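Local structure of E3 SUMO-protein ligase SIZ2 (Saccharomyces cerevisiae, 6U75) at residues C203-C208 with C226-H231; L54-S59 with D73-C78; L183-P188 with N246-C251; F7-V12 with E138-E143. The protein probably acts as an E3 ligase that promotes attachment of the SUMO modifier Smt3 to target proteins, septins possibly among them, through a zinc-binding SP-RING domain. One frame throughout, in Å; residues are numbered along the deposited sequence.

Contact 1. Residues C203-C208 with C226-H231; sequences CKHIQC and CPICQH. With ZN (zinc ion), chain C.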
loop_
_atom_site.group_PDB
_atom_site.type_symbol
_atom_site.label_atom_id
_atom_site.label_comp_id
_atom_site.label_asym_id
_atom_site.label_seq_id
_atom_site.Cartn_x
_atom_site.Cartn_y
_atom_site.Cartn_z
ATOM N N CYS A 203 6.798 -0.050 17.346
ATOM C CA CYS A 203 7.162 -1.458 17.327
ATOM C C CYS A 203 7.993 -1.802 18.557
ATOM O O CYS A 203 8.969 -1.112 18.870
ATOM C CB CYS A 203 7.939 -1.794 16.054
ATOM S SG CYS A 203 6.912 -1.908 14.571
ATOM N N LYS A 204 7.606 -2.873 19.240
ATOM C CA LYS A 204 8.284 -3.316 20.457
ATOM C C LYS A 204 9.231 -4.472 20.141
ATOM O O LYS A 204 9.100 -5.585 20.655
ATOM C CB LYS A 204 7.255 -3.712 21.514
ATOM C CG LYS A 204 6.113 -2.711 21.679
ATOM C CD LYS A 204 6.600 -1.379 22.231
ATOM C CE LYS A 204 5.600 -0.267 21.958
ATOM N NZ LYS A 204 6.015 1.023 22.575
ATOM N N HIS A 205 10.198 -4.192 19.270
ATOM C CA HIS A 205 11.173 -5.193 18.860
ATOM C C HIS A 205 12.321 -4.502 18.140
ATOM O O HIS A 205 12.111 -3.513 17.435
ATOM C CB HIS A 205 10.531 -6.253 17.953
ATOM C CG HIS A 205 9.823 -5.687 16.760
ATOM N ND1 HIS A 205 10.490 -5.098 15.707
ATOM C CD2 HIS A 205 8.506 -5.629 16.450
ATOM C CE1 HIS A 205 9.614 -4.698 14.802
ATOM N NE2 HIS A 205 8.403 -5.008 15.229
ATOM N N ILE A 206 13.534 -5.030 18.327
ATOM C CA ILE A 206 14.704 -4.453 17.672
ATOM C C ILE A 206 14.857 -4.928 16.233
ATOM O O ILE A 206 15.592 -4.302 15.458
ATOM C CB ILE A 206 15.994 -4.770 18.449
ATOM C CG1 ILE A 206 16.144 -6.280 18.658
ATOM C CG2 ILE A 206 15.999 -4.044 19.787
ATOM C CD1 ILE A 206 17.512 -6.693 19.155
ATOM N N GLN A 207 14.191 -6.015 15.849
ATOM C CA GLN A 207 14.292 -6.501 14.481
ATOM C C GLN A 207 13.677 -5.499 13.512
ATOM O O GLN A 207 12.721 -4.789 13.838
ATOM C CB GLN A 207 13.601 -7.857 14.332
ATOM C CG GLN A 207 14.277 -8.998 15.077
ATOM C CD GLN A 207 13.850 -9.088 16.528
ATOM O OE1 GLN A 207 13.398 -8.108 17.118
ATOM N NE2 GLN A 207 13.982 -10.276 17.110
ATOM N N CYS A 208 14.235 -5.452 12.305
ATOM C CA CYS A 208 13.822 -4.511 11.277
ATOM C C CYS A 208 13.468 -5.272 10.006
ATOM O O CYS A 208 13.628 -6.492 9.912
ATOM C CB CYS A 208 14.924 -3.482 10.994
ATOM S SG CYS A 208 15.394 -2.483 12.416
ATOM N N CYS A 226 3.091 -4.646 10.210
ATOM C CA CYS A 226 4.509 -4.917 10.379
ATOM C C CYS A 226 4.796 -6.383 10.051
ATOM O O CYS A 226 4.140 -7.275 10.606
ATOM C CB CYS A 226 4.937 -4.603 11.813
ATOM S SG CYS A 226 6.677 -4.931 12.168
ATOM N N PRO A 227 5.756 -6.675 9.165
ATOM C CA PRO A 227 6.055 -8.078 8.840
ATOM C C PRO A 227 6.562 -8.896 10.019
ATOM O O PRO A 227 6.793 -10.099 9.863
ATOM C CB PRO A 227 7.137 -7.969 7.750
ATOM C CG PRO A 227 7.066 -6.573 7.250
ATOM C CD PRO A 227 6.623 -5.750 8.414
ATOM N N ILE A 228 6.756 -8.286 11.187
ATOM C CA ILE A 228 7.295 -8.968 12.360
ATOM C C ILE A 228 6.232 -9.115 13.446
ATOM O O ILE A 228 5.911 -10.228 13.866
ATOM C CB ILE A 228 8.548 -8.238 12.894
ATOM C CG1 ILE A 228 9.595 -8.128 11.781
ATOM C CG2 ILE A 228 9.114 -8.959 14.112
ATOM C CD1 ILE A 228 10.824 -7.340 12.163
ATOM N N CYS A 229 5.671 -7.999 13.910
ATOM C CA CYS A 229 4.680 -8.005 14.976
ATOM C C CYS A 229 3.245 -7.911 14.470
ATOM O O CYS A 229 2.314 -8.043 15.273
ATOM C CB CYS A 229 4.948 -6.848 15.948
ATOM S SG CYS A 229 4.865 -5.207 15.199
ATOM N N GLN A 230 3.041 -7.684 13.175
ATOM C CA GLN A 230 1.723 -7.614 12.548
ATOM C C GLN A 230 0.865 -6.471 13.080
ATOM O O GLN A 230 -0.332 -6.411 12.776
ATOM C CB GLN A 230 0.964 -8.940 12.695
ATOM C CG GLN A 230 1.134 -9.873 11.510
ATOM C CD GLN A 230 2.578 -10.259 11.276
ATOM O OE1 GLN A 230 3.387 -10.273 12.203
ATOM N NE2 GLN A 230 2.913 -10.573 10.029
ATOM N N HIS A 231 1.435 -5.562 13.862
ATOM C CA HIS A 231 0.680 -4.393 14.283
ATOM C C HIS A 231 0.369 -3.516 13.070
ATOM O O HIS A 231 1.208 -3.378 12.174
ATOM C CB HIS A 231 1.457 -3.583 15.320
ATOM C CG HIS A 231 1.208 -4.009 16.732
ATOM N ND1 HIS A 231 2.119 -4.744 17.461
ATOM C CD2 HIS A 231 0.151 -3.801 17.553
ATOM C CE1 HIS A 231 1.633 -4.971 18.668
ATOM N NE2 HIS A 231 0.440 -4.410 18.750
HETATM ZN ZN ZN C . 6.737 -4.197 14.380
#
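His205 and Ile228 face each other beside the zinc ion of the SP-RING domain, a RING relative in which two loops supply a tetrahedral site of three cysteines and one histidine. The SG atoms of Cys203, Cys226 and Cys229 each lie 2.3 Å from the zinc, and His205 NE2 completes the set at 2.0 Å. The metal joins the two loops, and Ile228 adds an apolar flank. Its CB sits 4.0 Å from His205 NE2. From there CG2, anti to the backbone N, stands over the centre of the imidazole, 4.1 Å from the centroid and only 8° off the ring normal, a CH-pi contact with one face. CG1, the other branch, packs on Pro188. At the tip, CD1 reaches 3.6 Å from Gln207 CB and also approaches Cys208 O. An alanine here would probably strip the CG2 methyl from over the imidazole and open a gap beside Gln207 CB, where CD1 had packed. The ring's other nitrogen, ND1, makes a weak hydrogen bond to Gln207 O, which helps to fix its rotation. Second-shell N-H groups point at two of the three thiolates, those of Cys226 and Cys229, and would be expected to temper their negative charge. Cys226 SG accepts from Ile228 N at 3.5 Å and, weakly, from Cys229 N, both within the CxxC turn. Cys229 SG lies at the edge of two imidazoles, that of His205 and that of His231. From the latter it accepts a hydrogen bond in the plane of the ring, ND1 of His231 standing 3.6 Å from SG of Cys229.

Contact 2. Residues L54-S59 with D73-C78; sequences LFSGFS and DFPYPC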
loop_
_atom_site.group_PDB
_atom_site.type_symbol
_atom_site.label_atom_id
_atom_site.label_comp_id
_atom_site.label_asym_id
_atom_site.label_seq_id
_atom_site.Cartn_x
_atom_site.Cartn_y
_atom_site.Cartn_z
ATOM N N LEU A 54 -9.781 3.824 -11.179
ATOM C CA LEU A 54 -11.102 3.435 -10.712
ATOM C C LEU A 54 -11.006 2.945 -9.273
ATOM O O LEU A 54 -10.079 2.214 -8.914
ATOM C CB LEU A 54 -11.674 2.336 -11.606
ATOM C CG LEU A 54 -13.049 1.765 -11.257
ATOM C CD1 LEU A 54 -14.155 2.729 -11.647
ATOM C CD2 LEU A 54 -13.242 0.420 -11.939
ATOM N N PHE A 55 -11.969 3.355 -8.452
ATOM C CA PHE A 55 -12.010 3.006 -7.041
ATOM C C PHE A 55 -13.362 2.392 -6.712
ATOM O O PHE A 55 -14.389 2.793 -7.268
ATOM C CB PHE A 55 -11.773 4.236 -6.157
ATOM C CG PHE A 55 -10.388 4.806 -6.271
ATOM C CD1 PHE A 55 -10.053 5.647 -7.318
ATOM C CD2 PHE A 55 -9.422 4.505 -5.325
ATOM C CE1 PHE A 55 -8.781 6.172 -7.423
ATOM C CE2 PHE A 55 -8.149 5.028 -5.426
ATOM C CZ PHE A 55 -7.828 5.862 -6.475
ATOM N N SER A 56 -13.353 1.422 -5.801
ATOM C CA SER A 56 -14.564 0.771 -5.327
ATOM C C SER A 56 -14.479 0.640 -3.816
ATOM O O SER A 56 -13.432 0.267 -3.280
ATOM C CB SER A 56 -14.753 -0.610 -5.967
ATOM O OG SER A 56 -15.897 -1.267 -5.449
ATOM N N GLY A 57 -15.578 0.951 -3.133
ATOM C CA GLY A 57 -15.604 0.880 -1.687
ATOM C C GLY A 57 -16.950 0.403 -1.181
ATOM O O GLY A 57 -17.956 0.457 -1.886
ATOM N N PHE A 58 -16.948 -0.078 0.059
ATOM C CA PHE A 58 -18.197 -0.459 0.704
ATOM C C PHE A 58 -19.065 0.774 0.914
ATOM O O PHE A 58 -18.603 1.791 1.442
ATOM C CB PHE A 58 -17.926 -1.149 2.042
ATOM C CG PHE A 58 -17.470 -2.577 1.915
ATOM C CD1 PHE A 58 -18.110 -3.456 1.052
ATOM C CD2 PHE A 58 -16.401 -3.042 2.662
ATOM C CE1 PHE A 58 -17.691 -4.767 0.939
ATOM C CE2 PHE A 58 -15.978 -4.352 2.552
ATOM C CZ PHE A 58 -16.623 -5.216 1.689
ATOM N N SER A 59 -20.325 0.682 0.498
ATOM C CA SER A 59 -21.277 1.787 0.599
ATOM C C SER A 59 -22.140 1.545 1.832
ATOM O O SER A 59 -23.166 0.867 1.774
ATOM C CB SER A 59 -22.119 1.893 -0.667
ATOM O OG SER A 59 -23.125 2.881 -0.529
ATOM N N ASP A 73 -12.581 -1.516 -1.609
ATOM C CA ASP A 73 -13.182 -2.846 -1.572
ATOM C C ASP A 73 -13.955 -3.055 -2.864
ATOM O O ASP A 73 -14.966 -2.384 -3.102
ATOM C CB ASP A 73 -14.093 -3.012 -0.357
ATOM C CG ASP A 73 -13.327 -3.353 0.904
ATOM O OD1 ASP A 73 -12.550 -4.330 0.880
ATOM O OD2 ASP A 73 -13.496 -2.643 1.918
ATOM N N PHE A 74 -13.474 -3.966 -3.698
ATOM C CA PHE A 74 -14.192 -4.385 -4.890
ATOM C C PHE A 74 -15.045 -5.612 -4.584
ATOM O O PHE A 74 -14.706 -6.408 -3.702
ATOM C CB PHE A 74 -13.217 -4.721 -6.014
ATOM C CG PHE A 74 -12.753 -3.530 -6.800
ATOM C CD1 PHE A 74 -11.676 -2.775 -6.373
ATOM C CD2 PHE A 74 -13.388 -3.173 -7.978
ATOM C CE1 PHE A 74 -11.245 -1.683 -7.102
ATOM C CE2 PHE A 74 -12.962 -2.082 -8.710
ATOM C CZ PHE A 74 -11.889 -1.337 -8.272
ATOM N N PRO A 75 -16.159 -5.798 -5.289
ATOM C CA PRO A 75 -16.921 -7.044 -5.131
ATOM C C PRO A 75 -16.139 -8.217 -5.703
ATOM O O PRO A 75 -15.676 -8.171 -6.843
ATOM C CB PRO A 75 -18.208 -6.782 -5.919
ATOM C CG PRO A 75 -17.835 -5.736 -6.913
ATOM C CD PRO A 75 -16.791 -4.882 -6.255
ATOM N N TYR A 76 -15.981 -9.268 -4.899
ATOM C CA TYR A 76 -15.286 -10.461 -5.354
ATOM C C TYR A 76 -16.267 -11.612 -5.494
ATOM O O TYR A 76 -16.995 -11.910 -4.537
ATOM C CB TYR A 76 -14.166 -10.856 -4.386
ATOM C CG TYR A 76 -13.400 -12.075 -4.848
ATOM C CD1 TYR A 76 -12.402 -11.965 -5.808
ATOM C CD2 TYR A 76 -13.685 -13.336 -4.341
ATOM C CE1 TYR A 76 -11.702 -13.075 -6.242
ATOM C CE2 TYR A 76 -12.991 -14.453 -4.770
ATOM C CZ TYR A 76 -12.001 -14.317 -5.720
ATOM O OH TYR A 76 -11.306 -15.423 -6.151
ATOM N N PRO A 77 -16.324 -12.289 -6.652
ATOM C CA PRO A 77 -15.538 -12.036 -7.866
ATOM C C PRO A 77 -16.075 -10.874 -8.690
ATOM O O PRO A 77 -17.236 -10.494 -8.540
ATOM C CB PRO A 77 -15.678 -13.344 -8.638
ATOM C CG PRO A 77 -17.041 -13.811 -8.273
ATOM C CD PRO A 77 -17.195 -13.466 -6.813
ATOM N N CYS A 78 -15.233 -10.328 -9.563
ATOM C CA CYS A 78 -15.630 -9.239 -10.440
ATOM C C CYS A 78 -14.857 -9.345 -11.742
ATOM O O CYS A 78 -13.679 -9.713 -11.744
ATOM C CB CYS A 78 -15.367 -7.871 -9.800
ATOM S SG CYS A 78 -13.697 -7.677 -9.133
HETATM O O HOH W 1 -14.715 0.093 2.194
#
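Leu54 meets the ring of Phe74 near its rim, CD2 of Leu54 lying 4.1 Å from CE2 of Phe74, while the Leu54 carbonyl oxygen approaches the ring edge. Ser56 then carries the centre of the contact. Its CB stands over the middle of the Phe74 ring, 3.4 Å from the centroid and 7° off the normal. With OG anti to the backbone N (chi1 177°), the hydroxyl turns to segment 73-78 and donates to Asp73 O at 2.8 Å; Ser56 O in turn accepts from Asp73 N, so one backbone bond and one from the serine hydroxyl hold Ser56 to Asp73. A serine in place of Phe74 would probably leave Ser56 CB and Leu54 CD2 without their aromatic cover and open a gap toward Leu80. Past Gly57, the Phe58 ring takes Asp73 CB over one face, 3.8 Å from the centroid, with ring and carboxylate planes 33° apart. A water joins Phe58 N to Asp73 OD2, whereas OD1 is held by Gly99 N and the charge of Lys92. The arrangement belongs to the core of the PINIT domain, where the loop leaving strand 50-58 crosses toward strand 79-82 and so links its two antiparallel sheets.

Contact 3. Residues L183-P188 with N246-C251; sequences LSLQCP and NIIQNC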
loop_
_atom_site.group_PDB
_atom_site.type_symbol
_atom_site.label_atom_id
_atom_site.label_comp_id
_atom_site.label_asym_id
_atom_site.label_seq_id
_atom_site.Cartn_x
_atom_site.Cartn_y
_atom_site.Cartn_z
ATOM N N LEU A 183 19.885 -10.932 16.753
ATOM C CA LEU A 183 19.410 -9.929 15.811
ATOM C C LEU A 183 19.739 -10.396 14.398
ATOM O O LEU A 183 20.910 -10.623 14.074
ATOM C CB LEU A 183 20.057 -8.572 16.093
ATOM C CG LEU A 183 19.846 -7.471 15.050
ATOM C CD1 LEU A 183 18.387 -7.050 14.996
ATOM C CD2 LEU A 183 20.742 -6.281 15.345
ATOM N N SER A 184 18.713 -10.543 13.567
ATOM C CA SER A 184 18.906 -10.941 12.181
ATOM C C SER A 184 19.171 -9.719 11.315
ATOM O O SER A 184 18.502 -8.690 11.449
ATOM C CB SER A 184 17.679 -11.693 11.658
ATOM O OG SER A 184 17.780 -11.914 10.262
ATOM N N LEU A 185 20.160 -9.834 10.434
ATOM C CA LEU A 185 20.424 -8.815 9.429
ATOM C C LEU A 185 19.661 -9.067 8.137
ATOM O O LEU A 185 19.854 -8.329 7.165
ATOM C CB LEU A 185 21.924 -8.739 9.129
ATOM C CG LEU A 185 22.842 -8.446 10.318
ATOM C CD1 LEU A 185 24.271 -8.230 9.844
ATOM C CD2 LEU A 185 22.347 -7.242 11.107
ATOM N N GLN A 186 18.803 -10.083 8.106
ATOM C CA GLN A 186 18.045 -10.446 6.920
ATOM C C GLN A 186 16.640 -9.865 6.990
ATOM O O GLN A 186 16.087 -9.650 8.072
ATOM C CB GLN A 186 17.968 -11.968 6.772
ATOM C CG GLN A 186 19.316 -12.663 6.831
ATOM C CD GLN A 186 20.280 -12.153 5.780
ATOM O OE1 GLN A 186 21.109 -11.285 6.050
ATOM N NE2 GLN A 186 20.177 -12.693 4.571
ATOM N N CYS A 187 16.073 -9.612 5.823
ATOM C CA CYS A 187 14.714 -9.095 5.723
ATOM C C CYS A 187 13.717 -10.248 5.754
ATOM O O CYS A 187 13.927 -11.256 5.069
ATOM C CB CYS A 187 14.538 -8.298 4.441
ATOM S SG CYS A 187 12.880 -7.647 4.189
ATOM N N PRO A 188 12.634 -10.157 6.529
ATOM C CA PRO A 188 11.646 -11.248 6.509
ATOM C C PRO A 188 10.974 -11.415 5.160
ATOM O O PRO A 188 10.588 -12.534 4.800
ATOM C CB PRO A 188 10.634 -10.834 7.589
ATOM C CG PRO A 188 11.311 -9.784 8.395
ATOM C CD PRO A 188 12.250 -9.090 7.467
ATOM N N ASN A 246 23.999 0.697 11.332
ATOM C CA ASN A 246 25.428 0.737 11.618
ATOM C C ASN A 246 26.003 -0.667 11.737
ATOM O O ASN A 246 27.138 -0.916 11.312
ATOM C CB ASN A 246 25.687 1.532 12.897
ATOM C CG ASN A 246 25.272 2.984 12.774
ATOM O OD1 ASN A 246 25.060 3.489 11.671
ATOM N ND2 ASN A 246 25.159 3.665 13.908
ATOM N N ILE A 247 25.240 -1.600 12.310
ATOM C CA ILE A 247 25.719 -2.979 12.386
ATOM C C ILE A 247 25.937 -3.540 10.986
ATOM O O ILE A 247 26.924 -4.238 10.727
ATOM C CB ILE A 247 24.744 -3.848 13.201
ATOM C CG1 ILE A 247 24.771 -3.421 14.670
ATOM C CG2 ILE A 247 25.102 -5.330 13.057
ATOM C CD1 ILE A 247 23.860 -4.228 15.570
ATOM N N ILE A 248 25.023 -3.239 10.061
ATOM C CA ILE A 248 25.151 -3.753 8.701
ATOM C C ILE A 248 26.325 -3.095 7.987
ATOM O O ILE A 248 27.117 -3.769 7.316
ATOM C CB ILE A 248 23.838 -3.551 7.925
ATOM C CG1 ILE A 248 22.722 -4.404 8.531
ATOM C CG2 ILE A 248 24.035 -3.896 6.453
ATOM C CD1 ILE A 248 21.343 -4.072 8.001
ATOM N N GLN A 249 26.458 -1.772 8.112
ATOM C CA GLN A 249 27.539 -1.072 7.426
ATOM C C GLN A 249 28.912 -1.503 7.923
ATOM O O GLN A 249 29.913 -1.236 7.248
ATOM C CB GLN A 249 27.379 0.439 7.595
ATOM C CG GLN A 249 26.167 1.022 6.883
ATOM C CD GLN A 249 26.234 0.850 5.378
ATOM O OE1 GLN A 249 26.028 -0.245 4.857
ATOM N NE2 GLN A 249 26.528 1.937 4.671
ATOM N N ASN A 250 28.985 -2.158 9.078
ATOM C CA ASN A 250 30.241 -2.612 9.662
ATOM C C ASN A 250 30.255 -4.131 9.793
ATOM O O ASN A 250 30.710 -4.687 10.796
ATOM C CB ASN A 250 30.475 -1.946 11.015
ATOM C CG ASN A 250 30.372 -0.434 10.944
ATOM O OD1 ASN A 250 29.547 0.178 11.625
ATOM N ND2 ASN A 250 31.206 0.178 10.111
ATOM N N CYS A 251 29.749 -4.819 8.771
ATOM C CA CYS A 251 29.733 -6.273 8.729
ATOM C C CYS A 251 29.967 -6.736 7.300
ATOM O O CYS A 251 29.679 -6.014 6.341
ATOM C CB CYS A 251 28.406 -6.849 9.243
ATOM S SG CYS A 251 28.397 -7.262 11.001
#
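Leu183, its CG anti to the backbone N (chi1 170°), and Ile247, its CG1 anti to the carbonyl carbon (chi1 -68°), extend toward each other and meet tip to tip, with CD2 of Leu183 3.7 Å from CD1 of Ile247. This is the apolar seam of the SP-RING domain along which helix 242-249 packs against the end of strand 181-184 and the loop that follows it. Leu185 works differently, offering one methyl to two consecutive helix residues. Its side chain lies roughly perpendicular to that of Ile247, CD2 of Leu185 coming 3.9 Å from CG2 of Ile247. Against Ile248 the two side chains run antiparallel, overlapping alongside, and the same CD2 lies 3.9 Å from CG1 of that isoleucine. Every interaction across the seam is one of branched aliphatic groups or sulfur, and the touching residues are largely buried. Trp266 extends the packing by touching both Ile247 and Cys251, and Arg193 lies against Leu185 and Ile248. On the strand side the chain bends in an ST turn, Ser184 OG accepting from Gln186 N at 3.0 Å. The backbone of Leu185 is tied to Met194 and Glu256 as well, which helps to place its side chain. Where the helix ends and the chain leaves helical geometry at Asn250, Cys251 returns to the seam, its SG 4.4 Å from the other methyl of Leu185, CD1.

Contact 4. Residues F7-V12 with E138-E143; sequences FYKPIV and EVFSPE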
loop_
_atom_site.group_PDB
_atom_site.type_symbol
_atom_site.label_atom_id
_atom_site.label_comp_id
_atom_site.label_asym_id
_atom_site.label_seq_id
_atom_site.Cartn_x
_atom_site.Cartn_y
_atom_site.Cartn_z
ATOM N N PHE A 7 0.812 5.682 -2.297
ATOM C CA PHE A 7 1.168 5.387 -3.679
ATOM C C PHE A 7 0.390 6.225 -4.681
ATOM O O PHE A 7 0.825 6.349 -5.830
ATOM C CB PHE A 7 0.938 3.904 -3.976
ATOM C CG PHE A 7 1.766 2.981 -3.131
ATOM C CD1 PHE A 7 3.134 2.878 -3.328
ATOM C CD2 PHE A 7 1.177 2.210 -2.144
ATOM C CE1 PHE A 7 3.897 2.028 -2.553
ATOM C CE2 PHE A 7 1.936 1.357 -1.366
ATOM C CZ PHE A 7 3.298 1.266 -1.570
ATOM N N TYR A 8 -0.744 6.794 -4.283
ATOM C CA TYR A 8 -1.548 7.611 -5.178
ATOM C C TYR A 8 -2.239 8.695 -4.367
ATOM O O TYR A 8 -2.635 8.465 -3.221
ATOM C CB TYR A 8 -2.583 6.766 -5.930
ATOM C CG TYR A 8 -3.350 5.813 -5.045
ATOM C CD1 TYR A 8 -4.423 6.251 -4.283
ATOM C CD2 TYR A 8 -3.003 4.470 -4.975
ATOM C CE1 TYR A 8 -5.127 5.380 -3.472
ATOM C CE2 TYR A 8 -3.699 3.592 -4.170
ATOM C CZ TYR A 8 -4.760 4.052 -3.421
ATOM O OH TYR A 8 -5.454 3.181 -2.614
ATOM N N LYS A 9 -2.372 9.878 -4.967
ATOM C CA LYS A 9 -3.056 10.995 -4.328
ATOM C C LYS A 9 -3.956 11.698 -5.335
ATOM O O LYS A 9 -3.579 11.847 -6.506
ATOM C CB LYS A 9 -2.061 11.999 -3.728
ATOM C CG LYS A 9 -1.440 11.530 -2.418
ATOM C CD LYS A 9 -2.448 11.571 -1.273
ATOM C CE LYS A 9 -2.056 10.634 -0.143
ATOM N NZ LYS A 9 -0.719 10.958 0.424
ATOM N N PRO A 10 -5.136 12.149 -4.911
ATOM C CA PRO A 10 -6.112 12.670 -5.873
ATOM C C PRO A 10 -5.743 14.050 -6.393
ATOM O O PRO A 10 -5.208 14.892 -5.667
ATOM C CB PRO A 10 -7.410 12.716 -5.060
ATOM C CG PRO A 10 -6.956 12.939 -3.663
ATOM C CD PRO A 10 -5.629 12.238 -3.524
ATOM N N ILE A 11 -6.044 14.271 -7.670
ATOM C CA ILE A 11 -5.887 15.564 -8.311
ATOM C C ILE A 11 -7.237 16.170 -8.667
ATOM O O ILE A 11 -7.455 17.368 -8.475
ATOM C CB ILE A 11 -4.997 15.432 -9.567
ATOM C CG1 ILE A 11 -3.623 14.863 -9.200
ATOM C CG2 ILE A 11 -4.863 16.772 -10.276
ATOM C CD1 ILE A 11 -2.834 15.719 -8.228
ATOM N N VAL A 12 -8.152 15.353 -9.180
ATOM C CA VAL A 12 -9.497 15.803 -9.515
ATOM C C VAL A 12 -10.379 14.575 -9.672
ATOM O O VAL A 12 -9.950 13.547 -10.203
ATOM C CB VAL A 12 -9.498 16.671 -10.797
ATOM C CG1 VAL A 12 -8.788 15.946 -11.932
ATOM C CG2 VAL A 12 -10.922 17.027 -11.194
ATOM N N GLU A 138 -2.052 11.398 -8.917
ATOM C CA GLU A 138 -0.604 11.342 -9.057
ATOM C C GLU A 138 -0.111 10.108 -8.313
ATOM O O GLU A 138 -0.398 9.944 -7.122
ATOM C CB GLU A 138 0.052 12.606 -8.507
ATOM C CG GLU A 138 1.543 12.697 -8.794
ATOM C CD GLU A 138 2.170 13.953 -8.224
ATOM O OE1 GLU A 138 3.223 13.843 -7.560
ATOM O OE2 GLU A 138 1.609 15.048 -8.434
ATOM N N VAL A 139 0.609 9.238 -9.018
ATOM C CA VAL A 139 1.091 7.984 -8.454
ATOM C C VAL A 139 2.552 8.144 -8.066
ATOM O O VAL A 139 3.298 8.930 -8.661
ATOM C CB VAL A 139 0.907 6.807 -9.438
ATOM C CG1 VAL A 139 -0.558 6.661 -9.827
ATOM C CG2 VAL A 139 1.783 6.990 -10.672
ATOM N N PHE A 140 2.965 7.385 -7.054
ATOM C CA PHE A 140 4.333 7.396 -6.561
ATOM C C PHE A 140 4.834 5.964 -6.449
ATOM O O PHE A 140 4.114 5.081 -5.972
ATOM C CB PHE A 140 4.431 8.089 -5.200
ATOM C CG PHE A 140 3.876 9.484 -5.190
ATOM C CD1 PHE A 140 4.691 10.569 -5.456
ATOM C CD2 PHE A 140 2.538 9.707 -4.916
ATOM C CE1 PHE A 140 4.183 11.853 -5.447
ATOM C CE2 PHE A 140 2.023 10.988 -4.906
ATOM C CZ PHE A 140 2.847 12.062 -5.172
ATOM N N SER A 141 6.063 5.741 -6.887
ATOM C CA SER A 141 6.638 4.408 -6.872
ATOM C C SER A 141 7.309 4.128 -5.536
ATOM O O SER A 141 7.611 5.050 -4.771
ATOM C CB SER A 141 7.655 4.262 -7.998
ATOM O OG SER A 141 8.847 4.961 -7.690
ATOM N N PRO A 142 7.557 2.853 -5.223
ATOM C CA PRO A 142 8.248 2.535 -3.964
ATOM C C PRO A 142 9.592 3.224 -3.808
ATOM O O PRO A 142 9.993 3.509 -2.675
ATOM C CB PRO A 142 8.400 1.009 -4.031
ATOM C CG PRO A 142 7.270 0.559 -4.890
ATOM C CD PRO A 142 7.070 1.643 -5.910
ATOM N N GLU A 143 10.304 3.507 -4.901
ATOM C CA GLU A 143 11.628 4.112 -4.777
ATOM C C GLU A 143 11.539 5.554 -4.290
ATOM O O GLU A 143 12.314 5.972 -3.421
ATOM C CB GLU A 143 12.364 4.040 -6.115
ATOM C CG GLU A 143 12.725 2.629 -6.551
ATOM C CD GLU A 143 13.332 2.586 -7.941
ATOM O OE1 GLU A 143 12.797 3.262 -8.846
ATOM O OE2 GLU A 143 14.349 1.883 -8.129
#
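Phe7 and Phe140 sit across from each other where two antiparallel strands part, each ring presenting its edge to the opposite backbone. The Phe7 ring holds the carbonyl oxygen of Phe140 in its plane, CD1 of Phe7 being 3.6 Å from that oxygen, and the Phe140 ring turns an edge toward Tyr8 N. Both rings rest on Leu145 of the next helix. Between them Phe140 N donates to Phe7 O at 2.7 Å, from 37° above the carbonyl plane. Tyr8 and Val139 share one face of the sheet, yet the tyrosine meets the valine only through its base, CB of Tyr8 lying 4.4 Å from CG1 of Val139. With CG between the backbone N and the carbonyl carbon (chi1 47°), the tyrosine leads its ring away to an edge-to-face meeting with Phe55. Lys9 and Glu138 lie on the other face as a hydrogen-bonded pair, the N of each residue 2.9 Å from the O of its partner. Lys9 CG also comes within 4.3 Å of Phe140 CE2, while Ile11 points at the other strand, its CG1 3.8 Å from Glu138 N. Ile11 and Val12 both stand opposite Ile136, a classic beta bulge at which the N-terminal strand of the PINIT domain turns a corner.

In the fold
From the N terminus, segment 7-12 waits more than a hundred residues for its partner 138-143, so contact 4 closes a long loop spanning most of the PINIT domain. Contact 2 closes a much shorter loop within it, and the two meet through Tyr8 and Phe55 on the sheet that holds strands 50-58 and 130-139. Helices 142-150 and 157-168 then lead to the SP-RING domain. There contact 3 opens at 183-188 and closes at 246-251, enclosing contact 1, where the zinc closes a short loop holding helix 211-218. Leu183 and Pro188 touch the zinc loops directly. No loops cross: each domain has one pair, nested, and the pairs follow in series.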